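Local coordinates for PelA (Pseudomonas aeruginosa, PDB 5TCB), which is probably a glycoside hydrolase in this domain, part of a longer protein that probably also acts as a deacetylase, at residues A[46-58]-A[120-133]. Numbering follows the deposited sequence.
Sequences VVLEAAHLKPADV and RAAELRKQGYAGLF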
loop_
_atom_site.group_PDB
_atom_site.type_symbol
_atom_site.label_atom_id
_atom_site.label_comp_id
_atom_site.label_asym_id
_atom_site.label_seq_id
_atom_site.Cartn_x
_atom_site.Cartn_y
_atom_site.Cartn_z
ATOM N N VAL A 46 1.527 -10.038 5.963
ATOM C CA VAL A 46 1.572 -10.359 4.540
ATOM C C VAL A 46 0.469 -9.575 3.839
ATOM O O VAL A 46 -0.700 -9.686 4.212
ATOM C CB VAL A 46 1.425 -11.863 4.273
ATOM C CG1 VAL A 46 1.569 -12.142 2.796
ATOM C CG2 VAL A 46 2.479 -12.634 5.023
ATOM N N VAL A 47 0.847 -8.801 2.825
ATOM C CA VAL A 47 -0.088 -8.046 2.002
ATOM C C VAL A 47 -0.255 -8.756 0.668
ATOM O O VAL A 47 0.727 -9.053 -0.017
ATOM C CB VAL A 47 0.413 -6.615 1.792
ATOM C CG1 VAL A 47 -0.609 -5.835 0.944
ATOM C CG2 VAL A 47 0.674 -5.904 3.120
ATOM N N LEU A 48 -1.501 -9.029 0.299
ATOM C CA LEU A 48 -1.838 -9.854 -0.846
ATOM C C LEU A 48 -2.848 -9.157 -1.742
ATOM O O LEU A 48 -3.674 -8.360 -1.281
ATOM C CB LEU A 48 -2.453 -11.178 -0.410
ATOM C CG LEU A 48 -1.558 -11.941 0.556
ATOM C CD1 LEU A 48 -2.360 -12.458 1.714
ATOM C CD2 LEU A 48 -0.855 -13.029 -0.185
ATOM N N GLU A 49 -2.824 -9.520 -3.018
ATOM C CA GLU A 49 -3.943 -9.227 -3.906
ATOM C C GLU A 49 -4.979 -10.314 -3.686
ATOM O O GLU A 49 -4.794 -11.470 -4.099
ATOM C CB GLU A 49 -3.475 -9.147 -5.356
ATOM C CG GLU A 49 -4.606 -9.029 -6.375
ATOM C CD GLU A 49 -5.627 -7.966 -6.018
ATOM O OE1 GLU A 49 -5.296 -6.759 -5.943
ATOM O OE2 GLU A 49 -6.792 -8.358 -5.807
ATOM N N ALA A 50 -6.086 -9.937 -3.052
ATOM C CA ALA A 50 -7.111 -10.893 -2.637
ATOM C C ALA A 50 -7.760 -11.636 -3.810
ATOM O O ALA A 50 -8.312 -12.732 -3.628
ATOM C CB ALA A 50 -8.171 -10.149 -1.811
ATOM N N ALA A 51 -7.725 -11.073 -5.013
ATOM C CA ALA A 51 -8.290 -11.760 -6.164
ATOM C C ALA A 51 -7.645 -13.115 -6.407
ATOM O O ALA A 51 -8.232 -13.957 -7.088
ATOM C CB ALA A 51 -8.146 -10.875 -7.405
ATOM N N HIS A 52 -6.459 -13.356 -5.855
ATOM C CA HIS A 52 -5.712 -14.583 -6.103
ATOM C C HIS A 52 -5.757 -15.555 -4.940
ATOM O O HIS A 52 -5.046 -16.572 -4.963
ATOM C CB HIS A 52 -4.272 -14.224 -6.444
ATOM C CG HIS A 52 -4.178 -13.368 -7.654
ATOM N ND1 HIS A 52 -4.794 -13.711 -8.837
ATOM C CD2 HIS A 52 -3.599 -12.162 -7.860
ATOM C CE1 HIS A 52 -4.592 -12.752 -9.723
ATOM N NE2 HIS A 52 -3.865 -11.805 -9.159
ATOM N N LEU A 53 -6.550 -15.263 -3.913
ATOM C CA LEU A 53 -6.674 -16.141 -2.758
ATOM C C LEU A 53 -8.124 -16.480 -2.519
ATOM O O LEU A 53 -9.025 -15.743 -2.915
ATOM C CB LEU A 53 -6.169 -15.507 -1.462
ATOM C CG LEU A 53 -4.686 -15.412 -1.213
ATOM C CD1 LEU A 53 -4.158 -14.200 -1.955
ATOM C CD2 LEU A 53 -4.502 -15.333 0.270
ATOM N N LYS A 54 -8.343 -17.599 -1.864
ATOM C CA LYS A 54 -9.648 -17.959 -1.374
ATOM C C LYS A 54 -9.682 -17.823 0.135
ATOM O O LYS A 54 -8.634 -17.772 0.783
ATOM C CB LYS A 54 -9.991 -19.398 -1.779
ATOM C CG LYS A 54 -10.115 -19.615 -3.281
ATOM C CD LYS A 54 -11.169 -18.691 -3.872
ATOM C CE LYS A 54 -11.331 -18.862 -5.369
ATOM N NZ LYS A 54 -12.217 -17.791 -5.894
ATOM N N PRO A 55 -10.870 -17.773 0.740
ATOM C CA PRO A 55 -10.919 -17.633 2.202
ATOM C C PRO A 55 -10.148 -18.708 2.956
ATOM O O PRO A 55 -9.588 -18.412 4.017
ATOM C CB PRO A 55 -12.421 -17.681 2.498
ATOM C CG PRO A 55 -13.049 -17.106 1.255
ATOM C CD PRO A 55 -12.204 -17.616 0.123
ATOM N N ALA A 56 -10.089 -19.945 2.451
ATOM C CA ALA A 56 -9.315 -20.970 3.142
ATOM C C ALA A 56 -7.838 -20.617 3.180
ATOM O O ALA A 56 -7.126 -20.985 4.130
ATOM C CB ALA A 56 -9.496 -22.326 2.460
ATOM N N ASP A 57 -7.346 -19.938 2.147
ATOM C CA ASP A 57 -5.953 -19.536 2.127
ATOM C C ASP A 57 -5.694 -18.475 3.192
ATOM O O ASP A 57 -4.650 -18.470 3.853
ATOM C CB ASP A 57 -5.586 -18.988 0.739
ATOM C CG ASP A 57 -5.836 -19.983 -0.385
ATOM O OD1 ASP A 57 -5.677 -21.216 -0.180
ATOM O OD2 ASP A 57 -6.180 -19.529 -1.490
ATOM N N VAL A 58 -6.608 -17.513 3.308
ATOM C CA VAL A 58 -6.472 -16.453 4.304
ATOM C C VAL A 58 -6.501 -17.052 5.702
ATOM O O VAL A 58 -5.710 -16.663 6.584
ATOM C CB VAL A 58 -7.590 -15.409 4.106
ATOM C CG1 VAL A 58 -7.430 -14.275 5.074
ATOM C CG2 VAL A 58 -7.560 -14.853 2.683
ATOM N N ARG A 120 -16.233 -2.988 -0.843
ATOM C CA ARG A 120 -15.073 -3.856 -0.995
ATOM C C ARG A 120 -14.447 -4.168 0.358
ATOM O O ARG A 120 -14.081 -5.321 0.632
ATOM C CB ARG A 120 -14.065 -3.184 -1.927
ATOM C CG ARG A 120 -12.849 -3.994 -2.247
ATOM C CD ARG A 120 -13.181 -5.184 -3.102
ATOM N NE ARG A 120 -11.999 -6.002 -3.361
ATOM C CZ ARG A 120 -12.011 -7.327 -3.434
ATOM N NH1 ARG A 120 -13.142 -7.999 -3.252
ATOM N NH2 ARG A 120 -10.885 -7.984 -3.678
ATOM N N ALA A 121 -14.333 -3.162 1.222
ATOM C CA ALA A 121 -13.784 -3.404 2.544
ATOM C C ALA A 121 -14.627 -4.423 3.288
ATOM O O ALA A 121 -14.085 -5.296 3.962
ATOM C CB ALA A 121 -13.699 -2.098 3.326
ATOM N N ALA A 122 -15.957 -4.309 3.202
ATOM C CA ALA A 122 -16.810 -5.266 3.897
ATOM C C ALA A 122 -16.601 -6.675 3.364
ATOM O O ALA A 122 -16.591 -7.648 4.131
ATOM C CB ALA A 122 -18.261 -4.849 3.759
ATOM N N GLU A 123 -16.478 -6.817 2.043
ATOM C CA GLU A 123 -16.256 -8.145 1.470
ATOM C C GLU A 123 -14.926 -8.732 1.931
ATOM O O GLU A 123 -14.854 -9.921 2.252
ATOM C CB GLU A 123 -16.307 -8.098 -0.055
ATOM C CG GLU A 123 -17.714 -7.917 -0.619
ATOM C CD GLU A 123 -18.711 -8.897 -0.006
ATOM O OE1 GLU A 123 -18.437 -10.115 -0.023
ATOM O OE2 GLU A 123 -19.753 -8.446 0.517
ATOM N N LEU A 124 -13.874 -7.911 1.970
ATOM C CA LEU A 124 -12.564 -8.380 2.413
ATOM C C LEU A 124 -12.590 -8.742 3.897
ATOM O O LEU A 124 -11.964 -9.727 4.304
ATOM C CB LEU A 124 -11.518 -7.314 2.084
ATOM C CG LEU A 124 -11.354 -7.151 0.567
ATOM C CD1 LEU A 124 -10.569 -5.882 0.276
ATOM C CD2 LEU A 124 -10.697 -8.386 -0.068
ATOM N N ARG A 125 -13.342 -7.998 4.710
ATOM C CA ARG A 125 -13.558 -8.385 6.110
ATOM C C ARG A 125 -14.200 -9.766 6.202
ATOM O O ARG A 125 -13.761 -10.612 6.989
ATOM C CB ARG A 125 -14.413 -7.347 6.831
ATOM C CG ARG A 125 -14.844 -7.727 8.280
ATOM C CD ARG A 125 -16.338 -7.935 8.391
ATOM N NE ARG A 125 -17.033 -6.728 7.972
ATOM C CZ ARG A 125 -18.305 -6.655 7.602
ATOM N NH1 ARG A 125 -19.094 -7.728 7.625
ATOM N NH2 ARG A 125 -18.790 -5.486 7.219
ATOM N N LYS A 126 -15.250 -10.006 5.413
ATOM C CA LYS A 126 -15.945 -11.291 5.468
ATOM C C LYS A 126 -15.051 -12.423 5.008
ATOM O O LYS A 126 -15.230 -13.572 5.451
ATOM C CB LYS A 126 -17.206 -11.247 4.613
ATOM C CG LYS A 126 -18.267 -10.310 5.145
ATOM C CD LYS A 126 -19.432 -10.285 4.168
ATOM C CE LYS A 126 -20.215 -9.034 4.219
ATOM N NZ LYS A 126 -21.165 -9.046 3.073
ATOM N N GLN A 127 -14.104 -12.141 4.113
ATOM C CA GLN A 127 -13.168 -13.157 3.645
ATOM C C GLN A 127 -12.106 -13.523 4.667
ATOM O O GLN A 127 -11.376 -14.494 4.442
ATOM C CB GLN A 127 -12.462 -12.679 2.389
ATOM C CG GLN A 127 -13.315 -12.605 1.149
ATOM C CD GLN A 127 -12.464 -12.867 -0.067
ATOM O OE1 GLN A 127 -12.156 -14.025 -0.386
ATOM N NE2 GLN A 127 -12.032 -11.805 -0.721
ATOM N N GLY A 128 -11.987 -12.781 5.761
ATOM C CA GLY A 128 -11.063 -13.136 6.815
ATOM C C GLY A 128 -9.830 -12.287 6.900
ATOM O O GLY A 128 -8.996 -12.540 7.770
ATOM N N TYR A 129 -9.688 -11.262 6.072
ATOM C CA TYR A 129 -8.494 -10.437 6.154
ATOM C C TYR A 129 -8.444 -9.702 7.486
ATOM O O TYR A 129 -9.452 -9.246 8.021
ATOM C CB TYR A 129 -8.418 -9.448 4.967
ATOM C CG TYR A 129 -8.062 -10.182 3.714
ATOM C CD1 TYR A 129 -6.740 -10.506 3.439
ATOM C CD2 TYR A 129 -9.044 -10.611 2.827
ATOM C CE1 TYR A 129 -6.405 -11.220 2.310
ATOM C CE2 TYR A 129 -8.720 -11.338 1.711
ATOM C CZ TYR A 129 -7.397 -11.641 1.447
ATOM O OH TYR A 129 -7.050 -12.391 0.329
ATOM N N ALA A 130 -7.240 -9.584 8.033
ATOM C CA ALA A 130 -7.025 -8.848 9.272
ATOM C C ALA A 130 -6.853 -7.359 9.060
ATOM O O ALA A 130 -6.831 -6.596 10.034
ATOM C CB ALA A 130 -5.802 -9.402 9.981
ATOM N N GLY A 131 -6.700 -6.932 7.818
ATOM C CA GLY A 131 -6.472 -5.533 7.540
ATOM C C GLY A 131 -6.452 -5.286 6.050
ATOM O O GLY A 131 -6.583 -6.204 5.226
ATOM N N LEU A 132 -6.270 -3.995 5.725
ATOM C CA LEU A 132 -6.192 -3.515 4.362
ATOM C C LEU A 132 -4.903 -2.736 4.178
ATOM O O LEU A 132 -4.503 -1.978 5.065
ATOM C CB LEU A 132 -7.331 -2.573 4.036
ATOM C CG LEU A 132 -8.746 -3.109 4.235
ATOM C CD1 LEU A 132 -9.796 -2.000 4.068
ATOM C CD2 LEU A 132 -9.023 -4.244 3.301
ATOM N N PHE A 133 -4.264 -2.940 3.031
ATOM C CA PHE A 133 -3.144 -2.111 2.610
ATOM C C PHE A 133 -3.711 -1.060 1.674
ATOM O O PHE A 133 -4.189 -1.388 0.585
ATOM C CB PHE A 133 -2.041 -2.915 1.940
ATOM C CG PHE A 133 -0.858 -2.058 1.535
ATOM C CD1 PHE A 133 -0.007 -1.560 2.490
ATOM C CD2 PHE A 133 -0.614 -1.751 0.218
ATOM C CE1 PHE A 133 1.068 -0.773 2.147
ATOM C CE2 PHE A 133 0.468 -0.934 -0.128
ATOM C CZ PHE A 133 1.306 -0.477 0.850
HETATM O O HOH W 1 -9.220 -13.488 -0.847
HETATM O O HOH W 2 -10.928 -16.748 6.016
#
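Tyr-129, in the turn between helix 111-126 and strand 131-135, fits its ring between Ala-50 and Val-58 in a mostly apolar, buried contact bridged by two waters. Val-58 comes from helix 55-63 and sets CG1 over one ring face, a CH-pi contact with CG1 4.2 Å from the Tyr-129 ring centroid and 11° off the normal. With that methyl anti to the backbone N (chi1 -177°), the other branch, CG2, lies 3.4 Å from CZ of Tyr-129. At the ring edge, Leu-48 CD1 approaches CE1, while Ala-50 CB also packs on Leu-124 CD2 at 3.5 Å. Tyr-129 OH is hydrogen-bonded to water 1 at 2.7 Å, the water lying in the ring plane; water 1 is also hydrogen-bonded to Ala-50 O and Gln-127 OE1, tying the 3-10 turn 50-52, the glutamine and the tyrosine together. Both segments belong to the (beta/alpha)8 (TIM) barrel of this GH114-family domain, with strand 67-73 running between strands 45-48 and 131-135. Inside the barrel, past that strand, Val-47 CG1 meets Phe-133 CB at 3.4 Å, and the Phe-133 ring packs edge-to-face with Phe-29 and Phe-172. Gly-128, with positive phi (106°), makes the Schellman motif after helix 111-126, and Tyr-129 N bonds back to Leu-124 O. Nearby, Pro-55 CG rests 3.6 Å from Gln-127 OE1, and water 2 donates to both Pro-55 O and Gln-127 O.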